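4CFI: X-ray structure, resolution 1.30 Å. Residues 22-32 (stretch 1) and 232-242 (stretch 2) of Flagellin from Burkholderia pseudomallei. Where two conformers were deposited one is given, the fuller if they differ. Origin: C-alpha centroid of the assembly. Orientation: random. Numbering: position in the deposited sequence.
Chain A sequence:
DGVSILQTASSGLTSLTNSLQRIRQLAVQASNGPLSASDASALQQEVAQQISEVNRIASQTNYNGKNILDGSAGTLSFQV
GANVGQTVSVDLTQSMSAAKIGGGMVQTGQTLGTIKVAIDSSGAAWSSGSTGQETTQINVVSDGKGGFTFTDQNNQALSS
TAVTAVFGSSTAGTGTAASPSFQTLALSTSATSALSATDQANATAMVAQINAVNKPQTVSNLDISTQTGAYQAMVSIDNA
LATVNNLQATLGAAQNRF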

# COMPACT_ATOMS: atom_id res chain seq x y z
N ARG A 22 8.49 -6.91 10.50
CA ARG A 22 7.77 -7.73 11.48
C ARG A 22 6.26 -7.59 11.27
O ARG A 22 5.54 -8.59 11.29
CB ARG A 22 8.16 -7.33 12.91
CG ARG A 22 7.47 -8.15 13.98
CD ARG A 22 7.97 -9.58 14.05
NE ARG A 22 7.29 -10.32 15.12
CZ ARG A 22 7.54 -10.17 16.42
NH1 ARG A 22 8.49 -9.36 16.85
NH2 ARG A 22 6.84 -10.85 17.31
N ILE A 23 5.77 -6.37 11.07
CA ILE A 23 4.34 -6.17 10.83
C ILE A 23 3.92 -6.95 9.56
O ILE A 23 2.82 -7.56 9.56
CB ILE A 23 3.95 -4.67 10.75
CG1 ILE A 23 4.21 -4.00 12.11
CG2 ILE A 23 2.49 -4.53 10.35
CD1 ILE A 23 4.09 -2.48 12.11
N ARG A 24 4.77 -6.97 8.53
CA ARG A 24 4.48 -7.74 7.30
C ARG A 24 4.25 -9.22 7.61
O ARG A 24 3.28 -9.81 7.14
CB ARG A 24 5.61 -7.62 6.24
CG ARG A 24 5.56 -8.67 5.13
CD ARG A 24 6.72 -8.54 4.15
NE ARG A 24 6.67 -7.30 3.37
CZ ARG A 24 7.74 -6.64 2.92
NH1 ARG A 24 8.97 -7.08 3.17
NH2 ARG A 24 7.57 -5.54 2.22
N GLN A 25 5.16 -9.82 8.37
CA GLN A 25 5.02 -11.24 8.68
C GLN A 25 3.75 -11.49 9.50
O GLN A 25 3.05 -12.48 9.28
CB GLN A 25 6.24 -11.82 9.41
CG GLN A 25 7.61 -11.41 8.92
CD GLN A 25 7.81 -11.44 7.40
OE1 GLN A 25 7.28 -12.30 6.69
NE2 GLN A 25 8.63 -10.51 6.91
N LEU A 26 3.43 -10.60 10.44
CA LEU A 26 2.21 -10.77 11.24
C LEU A 26 0.95 -10.67 10.36
O LEU A 26 0.00 -11.44 10.53
CB LEU A 26 2.16 -9.73 12.36
CG LEU A 26 3.24 -9.91 13.44
CD1 LEU A 26 3.42 -8.60 14.20
CD2 LEU A 26 2.93 -11.05 14.40
N ALA A 27 0.94 -9.71 9.45
CA ALA A 27 -0.17 -9.57 8.52
C ALA A 27 -0.34 -10.82 7.64
O ALA A 27 -1.48 -11.23 7.37
CB ALA A 27 0.02 -8.34 7.67
N VAL A 28 0.77 -11.38 7.15
CA VAL A 28 0.72 -12.63 6.39
C VAL A 28 0.10 -13.73 7.25
O VAL A 28 -0.81 -14.44 6.81
CB VAL A 28 2.12 -13.05 5.87
CG1 VAL A 28 2.10 -14.46 5.30
CG2 VAL A 28 2.59 -12.06 4.82
N GLN A 29 0.56 -13.86 8.49
CA GLN A 29 0.03 -14.86 9.42
C GLN A 29 -1.48 -14.68 9.63
O GLN A 29 -2.23 -15.66 9.71
CB GLN A 29 0.75 -14.78 10.76
CG GLN A 29 0.50 -16.00 11.64
CD GLN A 29 1.22 -15.99 12.98
OE1 GLN A 29 0.90 -16.81 13.85
NE2 GLN A 29 2.18 -15.08 13.18
N ALA A 30 -1.93 -13.44 9.72
CA ALA A 30 -3.32 -13.13 10.01
C ALA A 30 -4.23 -13.34 8.81
O ALA A 30 -5.44 -13.38 8.95
CB ALA A 30 -3.45 -11.71 10.50
N SER A 31 -3.66 -13.45 7.62
CA SER A 31 -4.49 -13.50 6.42
C SER A 31 -4.55 -14.89 5.77
O SER A 31 -5.23 -15.06 4.76
CB SER A 31 -3.99 -12.45 5.42
OG SER A 31 -2.72 -12.80 4.94
N ASN A 32 -3.91 -15.88 6.37
CA ASN A 32 -3.75 -17.20 5.73
C ASN A 32 -4.99 -18.09 5.75
O ASN A 32 -5.21 -18.89 4.84
CB ASN A 32 -2.54 -17.95 6.32
CG ASN A 32 -1.19 -17.44 5.78
OD1 ASN A 32 -0.15 -17.68 6.39
ND2 ASN A 32 -1.21 -16.75 4.64
N GLN A 232 -4.82 -4.61 3.84
CA GLN A 232 -4.43 -3.20 3.88
C GLN A 232 -3.05 -3.03 4.49
O GLN A 232 -2.25 -2.22 4.00
CB GLN A 232 -5.44 -2.39 4.69
CG GLN A 232 -6.77 -2.16 3.98
CD GLN A 232 -7.78 -1.50 4.90
OE1 GLN A 232 -8.07 -2.03 5.99
NE2 GLN A 232 -8.34 -0.37 4.49
N ALA A 233 -2.75 -3.80 5.55
CA ALA A 233 -1.44 -3.72 6.21
C ALA A 233 -0.31 -4.15 5.29
O ALA A 233 0.77 -3.55 5.32
CB ALA A 233 -1.42 -4.52 7.50
N MET A 234 -0.53 -5.18 4.48
CA MET A 234 0.51 -5.62 3.56
C MET A 234 0.89 -4.50 2.57
O MET A 234 2.08 -4.26 2.35
CB MET A 234 0.05 -6.85 2.80
CG MET A 234 -0.02 -8.08 3.68
SD MET A 234 -0.89 -9.45 2.91
CE MET A 234 -0.73 -10.69 4.17
N VAL A 235 -0.11 -3.84 2.00
CA VAL A 235 0.12 -2.72 1.08
C VAL A 235 0.79 -1.57 1.81
O VAL A 235 1.76 -0.99 1.32
CB VAL A 235 -1.21 -2.19 0.47
CG1 VAL A 235 -1.01 -0.87 -0.29
CG2 VAL A 235 -1.87 -3.25 -0.39
N SER A 236 0.26 -1.21 2.96
CA SER A 236 0.79 -0.09 3.73
C SER A 236 2.24 -0.30 4.09
O SER A 236 3.05 0.63 3.98
CB SER A 236 -0.04 0.13 4.99
OG SER A 236 0.33 1.33 5.66
N ILE A 237 2.60 -1.51 4.55
CA ILE A 237 3.98 -1.82 4.90
C ILE A 237 4.88 -1.81 3.66
O ILE A 237 6.02 -1.33 3.73
CB ILE A 237 4.09 -3.16 5.66
CG1 ILE A 237 3.42 -3.04 7.05
CG2 ILE A 237 5.54 -3.62 5.77
CD1 ILE A 237 4.12 -2.09 7.99
N ASP A 238 4.42 -2.36 2.54
CA ASP A 238 5.21 -2.27 1.32
C ASP A 238 5.57 -0.79 1.03
O ASP A 238 6.71 -0.46 0.68
CB ASP A 238 4.47 -2.89 0.11
CG ASP A 238 4.48 -4.41 0.11
OD1 ASP A 238 5.26 -5.04 0.86
OD2 ASP A 238 3.70 -4.97 -0.69
N ASN A 239 4.59 0.09 1.18
CA ASN A 239 4.80 1.52 0.93
C ASN A 239 5.72 2.16 1.95
O ASN A 239 6.57 2.96 1.60
CB ASN A 239 3.46 2.24 0.86
CG ASN A 239 2.68 1.87 -0.39
OD1 ASN A 239 3.17 1.14 -1.27
ND2 ASN A 239 1.47 2.34 -0.48
N ALA A 240 5.54 1.82 3.22
CA ALA A 240 6.40 2.36 4.27
C ALA A 240 7.85 1.91 4.06
O ALA A 240 8.78 2.71 4.23
CB ALA A 240 5.90 1.92 5.64
N LEU A 241 8.06 0.65 3.72
CA LEU A 241 9.41 0.15 3.45
C LEU A 241 10.04 0.85 2.26
O LEU A 241 11.23 1.12 2.28
CB LEU A 241 9.45 -1.38 3.27
CG LEU A 241 9.41 -2.15 4.60
CD1 LEU A 241 9.08 -3.61 4.34
CD2 LEU A 241 10.73 -2.02 5.35
N ALA A 242 9.26 1.13 1.21
CA ALA A 242 9.77 1.89 0.09
C ALA A 242 10.22 3.28 0.52
O ALA A 242 11.29 3.76 0.10
CB ALA A 242 8.73 1.99 -1.02
O HOH W 1 4.02 -6.70 2.95

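The apolar centre of this contact is built from small and branched side chains whose CA-to-CB bonds point toward the opposing helix. Ala27 CB lies 4.1 Å from Ala233 CB, a van der Waals separation between two methyl groups, and Ile23 CG2 lies 3.7 Å from Ile237 CG1. These pairs join two nearly antiparallel helices: the N-to-C directions differ by 161°, and the axes approach to 9.0 Å. Each pairing therefore steps forward along one helix and backward along the other, Ile23 with Ile237 and, one turn on, Ala27 with Ala233. The nearest CA atoms, those of Arg24 and Met234, are 5.9 Å apart, and the stretches bury 429 Å² in all.

Met234 extends this apolar surface. Its CA-to-CB bond points sideways, yet an m, t, t side chain carries its end nearer the first helix. Met234 CG packs 4.0 Å from Ala27 CB, and Met234 CE reaches to 3.6 Å from Val28 CG2. The same methyl meets polar atoms, with Met234 CE 3.3 Å from Ala27 O and 3.0 Å from Ser31 OG; the latter is short for a carbon-oxygen contact, and a thioether methyl is no conventional hydrogen-bond donor that would account for it.

The polar edge belongs to Arg24 and Asp238, whose CA-to-CB bonds likewise point sideways, while the ends of both side chains come nearer the other helix. Arg24 CB still touches Ile237 CG2 at 4.0 Å, but its guanidinium forms a salt bridge: Arg24 NH2 donates to Asp238 OD1 at 2.7 Å, with an N-H...acceptor angle of 148°. Asp238 OD1 sits near the guanidinium plane, where the N-H bonds point, while Leu241 CD1 covers one face, 3.2 Å from Arg24 NH2. Water 1 adds a second link, accepting from Arg24 NE at 2.7 Å and donating to Asp238 OD1 at 2.9 Å, so that one carboxylate oxygen receives both the direct and the water-mediated bond.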